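Long-range contacts in endo-beta-1,4-glucanase (Bacillus licheniformis, PDB 2JEN), which hydrolyses internal beta-1,4-glucosidic bonds in the backbone of plant cell-wall glucans, notably xyloglucan, as a family 12 glycoside hydrolase: residues A[95-99]-A[138-142]; A[149-153]-A[194-198]. The protein carries 1 engineered substitution. All coordinates share one frame. Residues are numbered along the deposited sequence.

Contact 1 of 2, residues A[95-99]-A[138-142]; sequences GWHWT and IWLHN. With GLC (alpha-D-glucopyranose), chain B; BGC (beta-D-glucopyranose), chain C; GLC (alpha-D-glucopyranose), chain D; BGC (beta-D-glucopyranose), chain E.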
loop_
_atom_site.group_PDB
_atom_site.type_symbol
_atom_site.label_atom_id
_atom_site.label_comp_id
_atom_site.label_asym_id
_atom_site.label_seq_id
_atom_site.Cartn_x
_atom_site.Cartn_y
_atom_site.Cartn_z
ATOM N N GLY A 95 29.456 11.627 -6.432
ATOM C CA GLY A 95 29.783 12.467 -7.555
ATOM C C GLY A 95 28.583 12.940 -8.299
ATOM O O GLY A 95 27.606 13.418 -7.707
ATOM N N TRP A 96 28.668 12.843 -9.618
ATOM C CA TRP A 96 27.656 13.349 -10.531
ATOM C C TRP A 96 26.643 12.257 -10.940
ATOM O O TRP A 96 26.987 11.090 -11.059
ATOM C CB TRP A 96 28.371 13.915 -11.779
ATOM C CG TRP A 96 27.539 14.254 -12.961
ATOM C CD1 TRP A 96 27.068 15.473 -13.301
ATOM C CD2 TRP A 96 27.161 13.365 -14.029
ATOM N NE1 TRP A 96 26.377 15.413 -14.474
ATOM C CE2 TRP A 96 26.412 14.124 -14.950
ATOM C CE3 TRP A 96 27.335 11.998 -14.264
ATOM C CZ2 TRP A 96 25.893 13.578 -16.120
ATOM C CZ3 TRP A 96 26.783 11.436 -15.386
ATOM C CH2 TRP A 96 26.074 12.220 -16.307
ATOM N N HIS A 97 25.391 12.631 -11.212
ATOM C CA HIS A 97 24.479 11.724 -11.912
ATOM C C HIS A 97 23.384 12.529 -12.600
ATOM O O HIS A 97 22.299 12.728 -12.065
ATOM C CB HIS A 97 23.852 10.677 -10.996
ATOM C CG HIS A 97 23.108 9.635 -11.767
ATOM N ND1 HIS A 97 23.703 8.453 -12.153
ATOM C CD2 HIS A 97 21.875 9.651 -12.326
ATOM C CE1 HIS A 97 22.842 7.777 -12.899
ATOM N NE2 HIS A 97 21.725 8.482 -13.022
ATOM N N TRP A 98 23.693 13.056 -13.780
ATOM C CA TRP A 98 22.801 13.976 -14.488
ATOM C C TRP A 98 22.279 15.037 -13.516
ATOM O O TRP A 98 21.091 15.341 -13.457
ATOM C CB TRP A 98 21.687 13.208 -15.191
ATOM C CG TRP A 98 22.159 12.555 -16.476
ATOM C CD1 TRP A 98 22.094 13.107 -17.723
ATOM C CD2 TRP A 98 22.761 11.271 -16.643
ATOM N NE1 TRP A 98 22.598 12.238 -18.647
ATOM C CE2 TRP A 98 23.029 11.108 -18.016
ATOM C CE3 TRP A 98 23.119 10.252 -15.773
ATOM C CZ2 TRP A 98 23.616 9.967 -18.524
ATOM C CZ3 TRP A 98 23.721 9.134 -16.282
ATOM C CH2 TRP A 98 23.966 9.006 -17.647
ATOM N N THR A 99 23.212 15.603 -12.777
ATOM C CA THR A 99 22.970 16.645 -11.811
ATOM C C THR A 99 23.789 17.872 -12.192
ATOM O O THR A 99 24.726 17.804 -12.959
ATOM C CB THR A 99 23.373 16.187 -10.382
ATOM O OG1 THR A 99 24.662 15.565 -10.387
ATOM C CG2 THR A 99 22.345 15.231 -9.797
ATOM N N ILE A 138 30.832 3.586 -13.158
ATOM C CA ILE A 138 31.738 4.712 -13.082
ATOM C C ILE A 138 31.582 5.523 -14.358
ATOM O O ILE A 138 31.694 4.983 -15.457
ATOM C CB ILE A 138 33.186 4.213 -12.930
ATOM C CG1 ILE A 138 33.369 3.353 -11.670
ATOM C CG2 ILE A 138 34.187 5.376 -12.956
ATOM C CD1 ILE A 138 33.782 1.949 -11.895
ATOM N N TRP A 139 31.265 6.811 -14.227
ATOM C CA TRP A 139 31.008 7.683 -15.352
ATOM C C TRP A 139 32.184 8.602 -15.587
ATOM O O TRP A 139 32.756 9.133 -14.631
ATOM C CB TRP A 139 29.774 8.531 -15.114
ATOM C CG TRP A 139 28.507 7.784 -15.091
ATOM C CD1 TRP A 139 27.676 7.574 -14.010
ATOM C CD2 TRP A 139 27.873 7.173 -16.220
ATOM N NE1 TRP A 139 26.578 6.853 -14.416
ATOM C CE2 TRP A 139 26.677 6.605 -15.774
ATOM C CE3 TRP A 139 28.202 7.057 -17.570
ATOM C CZ2 TRP A 139 25.823 5.952 -16.620
ATOM C CZ3 TRP A 139 27.341 6.417 -18.404
ATOM C CH2 TRP A 139 26.162 5.873 -17.946
ATOM N N LEU A 140 32.523 8.792 -16.869
ATOM C CA LEU A 140 33.578 9.713 -17.266
ATOM C C LEU A 140 33.058 10.694 -18.303
ATOM O O LEU A 140 32.148 10.397 -19.075
ATOM C CB LEU A 140 34.795 8.947 -17.817
ATOM C CG LEU A 140 35.435 7.940 -16.868
ATOM C CD1 LEU A 140 34.901 6.531 -17.000
ATOM C CD2 LEU A 140 36.974 7.980 -17.023
ATOM N N HIS A 141 33.660 11.884 -18.281
ATOM C CA HIS A 141 33.366 12.969 -19.211
ATOM C C HIS A 141 34.668 13.586 -19.693
ATOM O O HIS A 141 35.709 13.430 -19.065
ATOM C CB HIS A 141 32.568 14.079 -18.528
ATOM C CG HIS A 141 31.147 13.733 -18.182
ATOM N ND1 HIS A 141 30.788 13.099 -16.998
ATOM C CD2 HIS A 141 29.996 14.040 -18.818
ATOM C CE1 HIS A 141 29.461 12.994 -16.974
ATOM N NE2 HIS A 141 28.962 13.567 -18.059
ATOM N N ASN A 142 34.578 14.365 -20.768
ATOM C CA ASN A 142 35.690 15.257 -21.117
ATOM C C ASN A 142 35.745 16.506 -20.227
ATOM O O ASN A 142 36.845 17.089 -19.949
ATOM C CB ASN A 142 35.590 15.716 -22.567
ATOM C CG ASN A 142 35.900 14.700 -23.495
ATOM O OD1 ASN A 142 36.873 13.977 -23.333
ATOM N ND2 ASN A 142 35.139 14.667 -24.588
HETATM C C1 GLC B . 21.795 4.591 -16.889
HETATM C C2 GLC B . 21.556 5.621 -15.803
HETATM C C3 GLC B . 20.322 6.435 -16.101
HETATM C C4 GLC B . 20.486 7.044 -17.493
HETATM C C5 GLC B . 20.715 5.921 -18.520
HETATM C C6 GLC B . 21.013 6.551 -19.889
HETATM O O2 GLC B . 21.476 5.048 -14.498
HETATM O O3 GLC B . 20.119 7.382 -15.038
HETATM O O4 GLC B . 19.349 7.752 -17.891
HETATM O O5 GLC B . 21.894 5.226 -18.165
HETATM O O6 GLC B . 19.943 6.343 -20.783
HETATM C C2 BGC C . 18.801 9.970 -18.766
HETATM C C3 BGC C . 18.810 11.437 -18.324
HETATM C C4 BGC C . 18.201 11.612 -16.946
HETATM C C5 BGC C . 18.817 10.658 -15.939
HETATM C C6 BGC C . 18.106 10.610 -14.567
HETATM C C1 BGC C . 19.449 9.160 -17.678
HETATM O O2 BGC C . 19.541 9.751 -19.966
HETATM O O3 BGC C . 18.073 12.238 -19.242
HETATM O O4 BGC C . 18.529 12.920 -16.505
HETATM O O5 BGC C . 18.779 9.363 -16.479
HETATM O O6 BGC C . 16.678 10.429 -14.693
HETATM C C1 GLC D . 25.353 0.833 -17.983
HETATM C C2 GLC D . 24.701 1.768 -18.999
HETATM C C3 GLC D . 24.323 3.047 -18.300
HETATM C C4 GLC D . 23.311 2.719 -17.207
HETATM C C5 GLC D . 24.029 1.744 -16.265
HETATM C C6 GLC D . 23.256 1.415 -14.982
HETATM O O1 GLC D . 25.803 -0.365 -18.552
HETATM O O2 GLC D . 25.521 2.168 -20.075
HETATM O O3 GLC D . 23.895 3.927 -19.340
HETATM O O4 GLC D . 22.977 3.877 -16.473
HETATM O O5 GLC D . 24.366 0.570 -16.990
HETATM O O6 GLC D . 21.961 0.928 -15.259
HETATM C C2 BGC E . 17.969 14.934 -15.362
HETATM C C3 BGC E . 16.903 16.009 -15.174
HETATM C C4 BGC E . 16.312 16.442 -16.509
HETATM C C5 BGC E . 15.831 15.222 -17.277
HETATM C C6 BGC E . 15.194 15.600 -18.619
HETATM C C1 BGC E . 17.436 13.814 -16.257
HETATM O O2 BGC E . 18.400 14.424 -14.098
HETATM O O3 BGC E . 17.457 17.142 -14.537
HETATM O O4 BGC E . 15.253 17.361 -16.273
HETATM O O5 BGC E . 16.923 14.340 -17.471
HETATM O O6 BGC E . 16.188 15.758 -19.611
#
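An aromatic cluster, in which the loop 95-99 meets the strand segment 138-142, supplies His-97, Trp-98 and Trp-139 to the glycan-binding cleft of this family 12 beta-sandwich. Trp-139 is its hub. The six-membered rings of Trp-96 and Trp-98 approach the same face of this indole edge-on, the first over its five-membered ring (centroids 5.7 Å apart, planes at 82°), the second over its six-membered ring (5.1 Å, 85°); the closest atoms are Trp-96 CZ3 to Trp-139 CG at 4.0 Å and Trp-98 CH2 to Trp-139 CZ2 at 3.7 Å. His-141 extends the T-shaped pattern by turning its edge to the Trp-96 face, with His-141 CE1 3.5 Å from Trp-96 CZ3. Broad, flat indoles suit this place because each can offer a face to one partner and an edge to another. Trp-98 does so most plainly: its edge meets Trp-139 while one face covers the glucose residues of chains B and C. Trp-98 has left-handed helical backbone angles (phi 46°, psi 48°), and its carbonyl Trp-98 O accepts a hydrogen bond from O2 of the chain E glucose, 2.9 Å away. His-97 exploits both ring nitrogens: His-97 NE2 donates to O3 of the chain B glucose at 2.8 Å, and ND1 is hydrogen-bonded to Glu-239. Backbone bonds join Trp-96 to Ser-236 and Trp-139 to Ser-236 and Ser-237, so strand 234-244 lies between the loop following strand 91-95 and strand 131-141, whose other neighbour is strand 154-163.

Contact 2 of 2, residues A[149-153]-A[194-198]; sequences DSAPT and GKGWN. With GLC (alpha-D-glucopyranose), chain D; XYS (alpha-D-xylopyranose), chain F.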
loop_
_atom_site.group_PDB
_atom_site.type_symbol
_atom_site.label_atom_id
_atom_site.label_comp_id
_atom_site.label_asym_id
_atom_site.label_seq_id
_atom_site.Cartn_x
_atom_site.Cartn_y
_atom_site.Cartn_z
ATOM N N ASP A 149 22.578 17.907 -18.168
ATOM C CA ASP A 149 22.425 17.409 -19.537
ATOM C C ASP A 149 23.755 17.047 -20.174
ATOM O O ASP A 149 23.860 16.978 -21.399
ATOM C CB ASP A 149 21.697 18.460 -20.392
ATOM C CG ASP A 149 22.364 19.803 -20.379
ATOM O OD1 ASP A 149 23.375 20.008 -19.665
ATOM O OD2 ASP A 149 21.873 20.697 -21.156
ATOM N N SER A 150 24.791 16.806 -19.381
ATOM C CA SER A 150 26.083 16.458 -19.951
ATOM C C SER A 150 26.183 14.966 -20.181
ATOM O O SER A 150 26.374 14.206 -19.243
ATOM C CB SER A 150 27.228 16.900 -19.038
ATOM O OG SER A 150 27.211 18.298 -18.756
ATOM N N ALA A 151 26.111 14.527 -21.445
ATOM C CA ALA A 151 26.208 13.098 -21.738
ATOM C C ALA A 151 27.618 12.623 -21.466
ATOM O O ALA A 151 28.577 13.247 -21.912
ATOM C CB ALA A 151 25.854 12.803 -23.230
ATOM N N PRO A 152 27.780 11.529 -20.708
ATOM C CA PRO A 152 29.111 10.955 -20.509
ATOM C C PRO A 152 29.763 10.514 -21.804
ATOM O O PRO A 152 29.081 10.263 -22.809
ATOM C CB PRO A 152 28.842 9.745 -19.615
ATOM C CG PRO A 152 27.592 10.077 -18.914
ATOM C CD PRO A 152 26.763 10.812 -19.919
ATOM N N THR A 153 31.077 10.371 -21.732
ATOM C CA THR A 153 31.827 9.791 -22.833
ATOM C C THR A 153 32.088 8.292 -22.666
ATOM O O THR A 153 32.263 7.557 -23.652
ATOM C CB THR A 153 33.183 10.514 -23.022
ATOM O OG1 THR A 153 33.901 10.463 -21.796
ATOM C CG2 THR A 153 32.963 11.956 -23.423
ATOM N N GLY A 194 23.725 11.617 -31.418
ATOM C CA GLY A 194 25.182 11.642 -31.304
ATOM C C GLY A 194 25.702 11.450 -29.904
ATOM O O GLY A 194 26.904 11.246 -29.706
ATOM N N LYS A 195 24.814 11.562 -28.909
ATOM C CA LYS A 195 25.177 11.262 -27.545
ATOM C C LYS A 195 25.345 9.759 -27.401
ATOM O O LYS A 195 24.592 8.968 -27.971
ATOM C CB LYS A 195 24.102 11.718 -26.578
ATOM C CG LYS A 195 23.851 13.200 -26.620
ATOM C CD LYS A 195 22.755 13.637 -25.633
ATOM C CE LYS A 195 21.508 12.738 -25.551
ATOM N NZ LYS A 195 20.615 12.711 -26.749
ATOM N N GLY A 196 26.314 9.362 -26.602
ATOM C CA GLY A 196 26.548 7.941 -26.403
ATOM C C GLY A 196 27.917 7.744 -25.850
ATOM O O GLY A 196 28.795 8.580 -26.002
ATOM N N TRP A 197 28.096 6.611 -25.199
ATOM C CA TRP A 197 29.319 6.345 -24.476
ATOM C C TRP A 197 29.832 4.938 -24.710
ATOM O O TRP A 197 29.077 4.001 -24.856
ATOM C CB TRP A 197 29.143 6.606 -22.974
ATOM C CG TRP A 197 27.852 6.095 -22.395
ATOM C CD1 TRP A 197 27.594 4.871 -21.838
ATOM C CD2 TRP A 197 26.649 6.840 -22.283
ATOM N NE1 TRP A 197 26.293 4.816 -21.431
ATOM C CE2 TRP A 197 25.689 6.008 -21.707
ATOM C CE3 TRP A 197 26.278 8.118 -22.677
ATOM C CZ2 TRP A 197 24.367 6.430 -21.483
ATOM C CZ3 TRP A 197 24.976 8.550 -22.448
ATOM C CH2 TRP A 197 24.038 7.694 -21.857
ATOM N N ASN A 198 31.153 4.798 -24.696
ATOM C CA ASN A 198 31.735 3.476 -24.558
ATOM C C ASN A 198 31.292 2.870 -23.249
ATOM O O ASN A 198 31.137 3.593 -22.256
ATOM C CB ASN A 198 33.236 3.589 -24.599
ATOM C CG ASN A 198 33.711 4.265 -25.864
ATOM O OD1 ASN A 198 33.420 3.770 -26.955
ATOM N ND2 ASN A 198 34.339 5.433 -25.738
HETATM C C1 GLC D . 25.353 0.833 -17.983
HETATM C C2 GLC D . 24.701 1.768 -18.999
HETATM C C3 GLC D . 24.323 3.047 -18.300
HETATM C C4 GLC D . 23.311 2.719 -17.207
HETATM C C5 GLC D . 24.029 1.744 -16.265
HETATM C C6 GLC D . 23.256 1.415 -14.982
HETATM O O1 GLC D . 25.803 -0.365 -18.552
HETATM O O2 GLC D . 25.521 2.168 -20.075
HETATM O O3 GLC D . 23.895 3.927 -19.340
HETATM O O4 GLC D . 22.977 3.877 -16.473
HETATM O O5 GLC D . 24.366 0.570 -16.990
HETATM O O6 GLC D . 21.961 0.928 -15.259
HETATM C C1 XYS F . 20.261 6.740 -22.153
HETATM C C2 XYS F . 18.976 7.003 -22.851
HETATM C C3 XYS F . 18.202 5.697 -22.900
HETATM C C4 XYS F . 19.006 4.622 -23.614
HETATM C C5 XYS F . 20.373 4.507 -22.950
HETATM O O2 XYS F . 18.215 7.920 -22.090
HETATM O O3 XYS F . 16.945 5.915 -23.518
HETATM O O4 XYS F . 18.295 3.411 -23.485
HETATM O O5 XYS F . 20.945 5.810 -22.867
HETATM O O HOH W 1 28.097 11.336 -25.164
HETATM O O HOH W 2 32.163 8.798 -26.123
#
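Two water molecules bridge the backbones where the loop 149-153 runs into a parallel strand pairing. The site lies in the mixed sheet of the family 12 beta-sandwich, where strand 154-163 pairs in parallel with strand 195-204, and it marks the start of that pairing. One direct hydrogen bond joins the two segments, from Asn-198 N to Thr-153 O at 3.2 Å; Asn-198 also bonds through its backbone to Ala-155, so it pairs with the residues flanking Asp-154, as parallel strands do. Trp-197 CA adds a CA-H...O contact to Thr-153 O at 3.3 Å. Towards Lys-195 the backbones diverge and solvent takes over. Water 1 donates to Pro-152 O at 2.8 Å and accepts from Gly-196 N at 3.0 Å, while water 2 donates to Thr-153 O at 2.8 Å and only weakly to Gly-196 O at 3.4 Å. Gly-196 has an almost fully extended backbone, in which a CB would collide with the carbonyl oxygen of Lys-195. Ala-151 is small enough to lie beside the strand, its CB 3.9 Å from Lys-195 CB. Pro-152, having no amide hydrogen to satisfy, offers an apolar ring, with Pro-152 CD 3.8 Å from Trp-197 CZ3. Trp-197 suits this place because its long indole packs against the loop at one end and reaches the glycan at the other: Trp-197 NE1 donates to O2 of the chain D glucose at 3.1 Å and, weakly, to O3 of the same sugar at 3.3 Å.

How the contacts relate
Along the chain the two contacts follow in series, neither nested nor crossing. Contact 1 closes a loop of 38 residues that runs through strands 110-111 and 118-128 before returning on strand 131-141. The chain then turns round, and segment 149-153 opens contact 2, which closes after 40 residues at segment 194-198, on strand 195-204, beyond strands 154-163, 170-177 and 180-192. Segments 138-142 and 149-153 fuse the pair: Leu-140 O lies 2.9 Å from Thr-153 N, a probable hydrogen bond, and Pro-152 CG packs 3.4 Å from Trp-139 CE3. Together they join successive parts of one sheet along the glycan, and both touch the chain D glucose.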